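Long-range contact in Mgp-operon protein 3 (Mycoplasma pneumoniae, PDB 6RJ1), which probably takes part in adhesion of this human pathogen to host cells as a membrane-anchored surface protein: residues V546-G558 and T690-L704. Sequence-based numbering, arbitrary orientation.
Sequences VADHLVFAAFKAG and TDQLLVYGIVNESEL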
ATOM      1  N   VAL A 546       5.049  15.459  13.337  1.00 72.77           N
ATOM      2  CA  VAL A 546       5.901  15.425  14.528  1.00 73.17           C
ATOM      3  C   VAL A 546       7.099  16.360  14.299  1.00 78.98           C
ATOM      4  O   VAL A 546       7.688  16.337  13.216  1.00 79.19           O
ATOM      5  CB  VAL A 546       6.301  13.962  14.942  1.00 76.73           C
ATOM      6  CG1 VAL A 546       7.032  13.213  13.822  1.00 76.14           C
ATOM      7  CG2 VAL A 546       7.095  13.927  16.245  1.00 76.28           C
ATOM      8  N   ALA A 547       7.423  17.206  15.301  1.00 76.65           N
ATOM      9  CA  ALA A 547       8.528  18.175  15.264  1.00 76.59           C
ATOM     10  C   ALA A 547       8.546  19.006  13.963  1.00 80.46           C
ATOM     11  O   ALA A 547       9.583  19.083  13.294  1.00 79.33           O
ATOM     12  CB  ALA A 547       9.867  17.471  15.493  1.00 77.22           C
ATOM     13  N   ASP A 548       7.366  19.588  13.601  1.00 77.80           N
ATOM     14  CA  ASP A 548       7.105  20.419  12.408  1.00 78.28           C
ATOM     15  C   ASP A 548       7.426  19.702  11.074  1.00 81.42           C
ATOM     16  O   ASP A 548       7.676  20.352  10.052  1.00 81.55           O
ATOM     17  CB  ASP A 548       7.816  21.789  12.500  1.00 80.99           C
ATOM     18  CG  ASP A 548       7.386  22.654  13.669  1.00100.78           C
ATOM     19  OD1 ASP A 548       6.158  22.781  13.898  1.00104.00           O
ATOM     20  OD2 ASP A 548       8.273  23.224  14.346  1.00108.08           O
ATOM     21  N   HIS A 549       7.362  18.366  11.080  1.00 76.74           N
ATOM     22  CA  HIS A 549       7.653  17.527   9.923  1.00 76.04           C
ATOM     23  C   HIS A 549       6.596  16.459   9.729  1.00 77.80           C
ATOM     24  O   HIS A 549       5.994  15.999  10.703  1.00 76.59           O
ATOM     25  CB  HIS A 549       9.016  16.846  10.105  1.00 77.07           C
ATOM     26  CG  HIS A 549      10.191  17.735   9.854  1.00 81.01           C
ATOM     27  ND1 HIS A 549      10.542  18.739  10.742  1.00 82.96           N
ATOM     28  CD2 HIS A 549      11.078  17.723   8.833  1.00 83.16           C
ATOM     29  CE1 HIS A 549      11.606  19.324  10.220  1.00 82.64           C
ATOM     30  NE2 HIS A 549      11.972  18.740   9.076  1.00 83.08           N
ATOM     31  N   LEU A 550       6.404  16.038   8.467  1.00 73.36           N
ATOM     32  CA  LEU A 550       5.475  14.978   8.106  1.00 72.56           C
ATOM     33  C   LEU A 550       6.223  13.641   8.026  1.00 74.72           C
ATOM     34  O   LEU A 550       7.280  13.544   7.413  1.00 74.47           O
ATOM     35  CB  LEU A 550       4.762  15.278   6.772  1.00 72.54           C
ATOM     36  CG  LEU A 550       3.786  14.191   6.277  1.00 77.42           C
ATOM     37  CD1 LEU A 550       2.414  14.353   6.899  1.00 77.85           C
ATOM     38  CD2 LEU A 550       3.709  14.156   4.766  1.00 78.75           C
ATOM     39  N   VAL A 551       5.651  12.619   8.639  1.00 68.95           N
ATOM     40  CA  VAL A 551       6.182  11.272   8.623  1.00 67.41           C
ATOM     41  C   VAL A 551       5.143  10.387   7.916  1.00 69.51           C
ATOM     42  O   VAL A 551       3.942  10.551   8.132  1.00 69.53           O
ATOM     43  CB  VAL A 551       6.529  10.817  10.061  1.00 70.74           C
ATOM     44  CG1 VAL A 551       6.718   9.312  10.138  1.00 71.25           C
ATOM     45  CG2 VAL A 551       7.778  11.530  10.566  1.00 70.16           C
ATOM     46  N   PHE A 552       5.600   9.498   7.031  1.00 63.76           N
ATOM     47  CA  PHE A 552       4.726   8.584   6.299  1.00 61.64           C
ATOM     48  C   PHE A 552       5.380   7.208   6.129  1.00 61.93           C
ATOM     49  O   PHE A 552       6.600   7.060   6.273  1.00 60.82           O
ATOM     50  CB  PHE A 552       4.315   9.184   4.933  1.00 63.05           C
ATOM     51  CG  PHE A 552       5.344   8.991   3.844  1.00 64.27           C
ATOM     52  CD1 PHE A 552       6.455   9.828   3.757  1.00 67.14           C
ATOM     53  CD2 PHE A 552       5.227   7.948   2.928  1.00 65.53           C
ATOM     54  CE1 PHE A 552       7.429   9.625   2.770  1.00 67.38           C
ATOM     55  CE2 PHE A 552       6.208   7.737   1.955  1.00 67.71           C
ATOM     56  CZ  PHE A 552       7.301   8.578   1.883  1.00 65.61           C
ATOM     57  N   ALA A 553       4.550   6.213   5.796  1.00 56.99           N
ATOM     58  CA  ALA A 553       4.935   4.831   5.524  1.00 56.20           C
ATOM     59  C   ALA A 553       3.900   4.234   4.605  1.00 60.65           C
ATOM     60  O   ALA A 553       2.701   4.525   4.722  1.00 60.18           O
ATOM     61  CB  ALA A 553       5.032   4.021   6.805  1.00 56.58           C
ATOM     62  N   ALA A 554       4.373   3.432   3.655  1.00 57.39           N
ATOM     63  CA  ALA A 554       3.538   2.794   2.649  1.00 56.86           C
ATOM     64  C   ALA A 554       4.242   1.570   2.096  1.00 60.44           C
ATOM     65  O   ALA A 554       5.464   1.451   2.199  1.00 59.64           O
ATOM     66  CB  ALA A 554       3.278   3.781   1.511  1.00 57.32           C
ATOM     67  N   PHE A 555       3.477   0.668   1.489  1.00 56.17           N
ATOM     68  CA  PHE A 555       4.064  -0.460   0.789  1.00 54.97           C
ATOM     69  C   PHE A 555       4.100  -0.036  -0.662  1.00 58.46           C
ATOM     70  O   PHE A 555       3.156   0.598  -1.141  1.00 58.02           O
ATOM     71  CB  PHE A 555       3.227  -1.732   0.938  1.00 56.22           C
ATOM     72  CG  PHE A 555       3.706  -2.621   2.046  1.00 57.34           C
ATOM     73  CD1 PHE A 555       4.822  -3.439   1.871  1.00 59.72           C
ATOM     74  CD2 PHE A 555       3.050  -2.644   3.272  1.00 58.37           C
ATOM     75  CE1 PHE A 555       5.281  -4.248   2.911  1.00 59.81           C
ATOM     76  CE2 PHE A 555       3.506  -3.459   4.308  1.00 60.63           C
ATOM     77  CZ  PHE A 555       4.621  -4.250   4.120  1.00 58.81           C
ATOM     78  N   LYS A 556       5.198  -0.337  -1.348  1.00 54.41           N
ATOM     79  CA  LYS A 556       5.335  -0.039  -2.763  1.00 53.60           C
ATOM     80  C   LYS A 556       4.412  -1.023  -3.474  1.00 58.65           C
ATOM     81  O   LYS A 556       4.524  -2.236  -3.261  1.00 58.97           O
ATOM     82  CB  LYS A 556       6.799  -0.248  -3.197  1.00 54.96           C
ATOM     83  CG  LYS A 556       7.061  -0.055  -4.686  1.00 52.89           C
ATOM     84  CD  LYS A 556       8.263  -0.884  -5.163  1.00 60.31           C
ATOM     85  CE  LYS A 556       7.855  -2.206  -5.783  1.00 72.25           C
ATOM     86  NZ  LYS A 556       7.363  -2.036  -7.183  1.00 90.20           N
ATOM     87  N   ALA A 557       3.462  -0.507  -4.262  1.00 55.07           N
ATOM     88  CA  ALA A 557       2.558  -1.360  -5.034  1.00 54.47           C
ATOM     89  C   ALA A 557       3.361  -1.895  -6.242  1.00 59.57           C
ATOM     90  O   ALA A 557       4.270  -1.207  -6.721  1.00 59.83           O
ATOM     91  CB  ALA A 557       1.362  -0.556  -5.506  1.00 54.66           C
ATOM     92  N   GLY A 558       3.059  -3.115  -6.682  1.00 55.14           N
ATOM     93  CA  GLY A 558       3.740  -3.723  -7.817  1.00 54.76           C
ATOM     94  C   GLY A 558       3.491  -2.952  -9.098  1.00 59.67           C
ATOM     95  O   GLY A 558       2.342  -2.759  -9.476  1.00 60.29           O
ATOM     96  N   THR A 690      12.339  -5.558  -5.016  1.00 54.99           N
ATOM     97  CA  THR A 690      11.106  -5.188  -5.730  1.00 55.70           C
ATOM     98  C   THR A 690       9.826  -5.731  -5.090  1.00 61.51           C
ATOM     99  O   THR A 690       8.747  -5.198  -5.345  1.00 62.14           O
ATOM    100  CB  THR A 690      11.164  -5.595  -7.223  1.00 64.09           C
ATOM    101  OG1 THR A 690      11.508  -6.979  -7.360  1.00 62.41           O
ATOM    102  CG2 THR A 690      12.076  -4.702  -8.056  1.00 62.16           C
ATOM    103  N   ASP A 691       9.931  -6.798  -4.292  1.00 58.78           N
ATOM    104  CA  ASP A 691       8.763  -7.420  -3.672  1.00 58.63           C
ATOM    105  C   ASP A 691       8.697  -7.203  -2.168  1.00 61.63           C
ATOM    106  O   ASP A 691       9.724  -7.273  -1.495  1.00 61.65           O
ATOM    107  CB  ASP A 691       8.690  -8.913  -4.031  1.00 60.82           C
ATOM    108  CG  ASP A 691       8.508  -9.152  -5.526  1.00 76.38           C
ATOM    109  OD1 ASP A 691       7.350  -9.121  -5.995  1.00 77.64           O
ATOM    110  OD2 ASP A 691       9.524  -9.360  -6.227  1.00 82.80           O
ATOM    111  N   GLN A 692       7.472  -6.925  -1.647  1.00 56.79           N
ATOM    112  CA  GLN A 692       7.148  -6.696  -0.228  1.00 54.60           C
ATOM    113  C   GLN A 692       8.001  -5.556   0.344  1.00 57.98           C
ATOM    114  O   GLN A 692       8.560  -5.665   1.441  1.00 57.48           O
ATOM    115  CB  GLN A 692       7.275  -7.992   0.608  1.00 54.75           C
ATOM    116  CG  GLN A 692       6.619  -9.225   0.006  1.00 50.48           C
ATOM    117  CD  GLN A 692       5.188  -9.436   0.412  1.00 55.94           C
ATOM    118  OE1 GLN A 692       4.356  -8.535   0.385  1.00 50.99           O
ATOM    119  NE2 GLN A 692       4.858 -10.660   0.777  1.00 47.84           N
ATOM    120  N   LEU A 693       8.097  -4.459  -0.419  1.00 53.84           N
ATOM    121  CA  LEU A 693       8.905  -3.302  -0.060  1.00 53.13           C
ATOM    122  C   LEU A 693       8.154  -2.209   0.687  1.00 58.22           C
ATOM    123  O   LEU A 693       7.249  -1.573   0.132  1.00 58.77           O
ATOM    124  CB  LEU A 693       9.587  -2.729  -1.311  1.00 52.53           C
ATOM    125  CG  LEU A 693      11.107  -2.849  -1.416  1.00 55.51           C
ATOM    126  CD1 LEU A 693      11.584  -4.302  -1.326  1.00 53.85           C
ATOM    127  CD2 LEU A 693      11.583  -2.227  -2.707  1.00 57.37           C
ATOM    128  N   LEU A 694       8.557  -1.973   1.951  1.00 53.77           N
ATOM    129  CA  LEU A 694       8.009  -0.889   2.742  1.00 53.11           C
ATOM    130  C   LEU A 694       8.861   0.351   2.489  1.00 57.42           C
ATOM    131  O   LEU A 694      10.082   0.297   2.544  1.00 56.19           O
ATOM    132  CB  LEU A 694       7.929  -1.214   4.242  1.00 52.70           C
ATOM    133  CG  LEU A 694       7.127  -0.182   5.080  1.00 56.19           C
ATOM    134  CD1 LEU A 694       5.632  -0.517   5.112  1.00 55.12           C
ATOM    135  CD2 LEU A 694       7.688  -0.050   6.472  1.00 56.19           C
ATOM    136  N   VAL A 695       8.194   1.443   2.170  1.00 55.28           N
ATOM    137  CA  VAL A 695       8.749   2.758   1.892  1.00 55.84           C
ATOM    138  C   VAL A 695       8.301   3.651   3.059  1.00 61.84           C
ATOM    139  O   VAL A 695       7.130   3.634   3.444  1.00 61.36           O
ATOM    140  CB  VAL A 695       8.218   3.245   0.510  1.00 59.95           C
ATOM    141  CG1 VAL A 695       8.482   4.721   0.284  1.00 59.92           C
ATOM    142  CG2 VAL A 695       8.815   2.421  -0.626  1.00 59.43           C
ATOM    143  N   TYR A 696       9.243   4.376   3.657  1.00 59.89           N
ATOM    144  CA  TYR A 696       8.970   5.259   4.799  1.00 60.14           C
ATOM    145  C   TYR A 696       9.881   6.477   4.740  1.00 65.84           C
ATOM    146  O   TYR A 696      10.892   6.453   4.035  1.00 65.11           O
ATOM    147  CB  TYR A 696       9.146   4.504   6.137  1.00 61.25           C
ATOM    148  CG  TYR A 696      10.548   3.975   6.374  1.00 62.49           C
ATOM    149  CD1 TYR A 696      10.950   2.744   5.854  1.00 63.91           C
ATOM    150  CD2 TYR A 696      11.471   4.700   7.123  1.00 62.95           C
ATOM    151  CE1 TYR A 696      12.242   2.264   6.047  1.00 64.27           C
ATOM    152  CE2 TYR A 696      12.764   4.222   7.334  1.00 63.99           C
ATOM    153  CZ  TYR A 696      13.148   3.008   6.786  1.00 72.70           C
ATOM    154  OH  TYR A 696      14.426   2.531   6.975  1.00 75.83           O
ATOM    155  N   GLY A 697       9.535   7.517   5.486  1.00 63.78           N
ATOM    156  CA  GLY A 697      10.353   8.718   5.529  1.00 63.73           C
ATOM    157  C   GLY A 697       9.762   9.893   6.270  1.00 67.71           C
ATOM    158  O   GLY A 697       8.599   9.873   6.690  1.00 66.37           O
ATOM    159  N   ILE A 698      10.609  10.916   6.444  1.00 64.94           N
ATOM    160  CA  ILE A 698      10.310  12.202   7.060  1.00 65.22           C
ATOM    161  C   ILE A 698      10.428  13.269   5.957  1.00 70.29           C
ATOM    162  O   ILE A 698      11.369  13.221   5.157  1.00 70.64           O
ATOM    163  CB  ILE A 698      11.194  12.481   8.318  1.00 68.25           C
ATOM    164  CG1 ILE A 698      10.701  13.732   9.080  1.00 67.80           C
ATOM    165  CG2 ILE A 698      12.725  12.534   8.001  1.00 69.36           C
ATOM    166  CD1 ILE A 698      11.282  13.906  10.471  1.00 76.28           C
ATOM    167  N   VAL A 699       9.450  14.182   5.878  1.00 66.53           N
ATOM    168  CA  VAL A 699       9.419  15.212   4.845  1.00 66.46           C
ATOM    169  C   VAL A 699       9.134  16.594   5.475  1.00 72.83           C
ATOM    170  O   VAL A 699       8.221  16.733   6.294  1.00 72.74           O
ATOM    171  CB  VAL A 699       8.491  14.828   3.642  1.00 69.83           C
ATOM    172  CG1 VAL A 699       7.463  13.754   4.004  1.00 69.86           C
ATOM    173  CG2 VAL A 699       7.831  16.029   2.983  1.00 69.15           C
ATOM    174  N   ASN A 700       9.976  17.592   5.122  1.00 70.58           N
ATOM    175  CA  ASN A 700       9.892  18.972   5.600  1.00 71.10           C
ATOM    176  C   ASN A 700       8.999  19.855   4.723  1.00 76.57           C
ATOM    177  O   ASN A 700       8.644  19.456   3.609  1.00 75.47           O
ATOM    178  CB  ASN A 700      11.290  19.585   5.741  1.00 72.89           C
ATOM    179  CG  ASN A 700      12.104  19.607   4.476  1.00 89.20           C
ATOM    180  OD1 ASN A 700      11.786  20.295   3.504  1.00 79.16           O
ATOM    181  ND2 ASN A 700      13.185  18.858   4.472  1.00 84.34           N
ATOM    182  N   GLU A 701       8.678  21.077   5.225  1.00 75.01           N
ATOM    183  CA  GLU A 701       7.832  22.076   4.562  1.00 75.96           C
ATOM    184  C   GLU A 701       8.265  22.429   3.137  1.00 80.71           C
ATOM    185  O   GLU A 701       7.395  22.576   2.277  1.00 80.77           O
ATOM    186  CB  GLU A 701       7.689  23.352   5.405  1.00 77.84           C
ATOM    187  CG  GLU A 701       6.685  23.224   6.540  1.00 95.11           C
ATOM    188  CD  GLU A 701       5.774  24.420   6.754  1.00129.14           C
ATOM    189  OE1 GLU A 701       6.293  25.524   7.042  1.00130.90           O
ATOM    190  OE2 GLU A 701       4.537  24.249   6.647  1.00127.80           O
ATOM    191  N   SER A 702       9.587  22.574   2.880  1.00 76.96           N
ATOM    192  CA  SER A 702      10.084  22.903   1.541  1.00 76.63           C
ATOM    193  C   SER A 702       9.877  21.732   0.563  1.00 80.89           C
ATOM    194  O   SER A 702       9.569  21.965  -0.606  1.00 81.30           O
ATOM    195  CB  SER A 702      11.537  23.369   1.583  1.00 80.48           C
ATOM    196  OG  SER A 702      12.472  22.303   1.574  1.00 91.28           O
ATOM    197  N   GLU A 703      10.002  20.481   1.056  1.00 76.56           N
ATOM    198  CA  GLU A 703       9.771  19.276   0.258  1.00 76.03           C
ATOM    199  C   GLU A 703       8.276  19.164  -0.065  1.00 78.57           C
ATOM    200  O   GLU A 703       7.912  18.786  -1.180  1.00 77.97           O
ATOM    201  CB  GLU A 703      10.271  18.016   0.985  1.00 77.45           C
ATOM    202  CG  GLU A 703      11.786  17.892   1.043  1.00 86.90           C
ATOM    203  CD  GLU A 703      12.313  16.732   1.869  1.00106.56           C
ATOM    204  OE1 GLU A 703      11.961  16.646   3.069  1.00 94.58           O
ATOM    205  OE2 GLU A 703      13.093  15.918   1.322  1.00102.05           O
ATOM    206  N   LEU A 704       7.419  19.539   0.898  1.00 74.99           N
ATOM    207  CA  LEU A 704       5.967  19.555   0.733  1.00 74.81           C
ATOM    208  C   LEU A 704       5.547  20.671  -0.215  1.00 78.33           C
ATOM    209  O   LEU A 704       4.649  20.465  -1.026  1.00 77.77           O
ATOM    210  CB  LEU A 704       5.258  19.715   2.087  1.00 74.88           C
ATOM    211  CG  LEU A 704       5.202  18.476   2.982  1.00 79.23           C
ATOM    212  CD1 LEU A 704       4.760  18.837   4.379  1.00 79.45           C
ATOM    213  CD2 LEU A 704       4.300  17.393   2.401  1.00 80.46           C
TER
HETATM  214  O   HOH W   1       6.778  -3.706  -2.770  1.00 56.37           O
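Ala554 O accepts a hydrogen bond from Val695 N at 2.7 Å, almost straight, in an antiparallel strand pair that illustrates how a sheet knits together chain parts distant in sequence. Strands 549-556 and 693-699 lie inside the large mixed sheet of this adhesin, where 538-546 pairs with the first strand and 723-732 with the second. Seven direct backbone bonds run from Leu550 and Val699 to Lys556 and Leu693; past the last, a water spans Lys556 O and Leu693 N. On one face Phe552 stands over the backbone of its glycine partner, chi1 82° swinging the ring back so that Gly697 N sits 4.0 Å above its plane. Gly697, lacking a side chain, leaves this place to the ring, whose CE2 and CD1 atoms meet Val695 CG1 and Val699 CG1 obliquely. The other face holds a CH-pi contact: Leu694 CD1 lies over the Phe555 ring, 3.9 Å from its centroid. Where the second strand gives way to helix 701-712, Asn700 and Glu703 form a capping box, and Asn700 CB packs against His549 NE2 at 3.5 Å. That imidazole's rotation is fixed by its other nitrogen, ND1, which donates to Ala547 O at 2.7 Å, close to the ring plane.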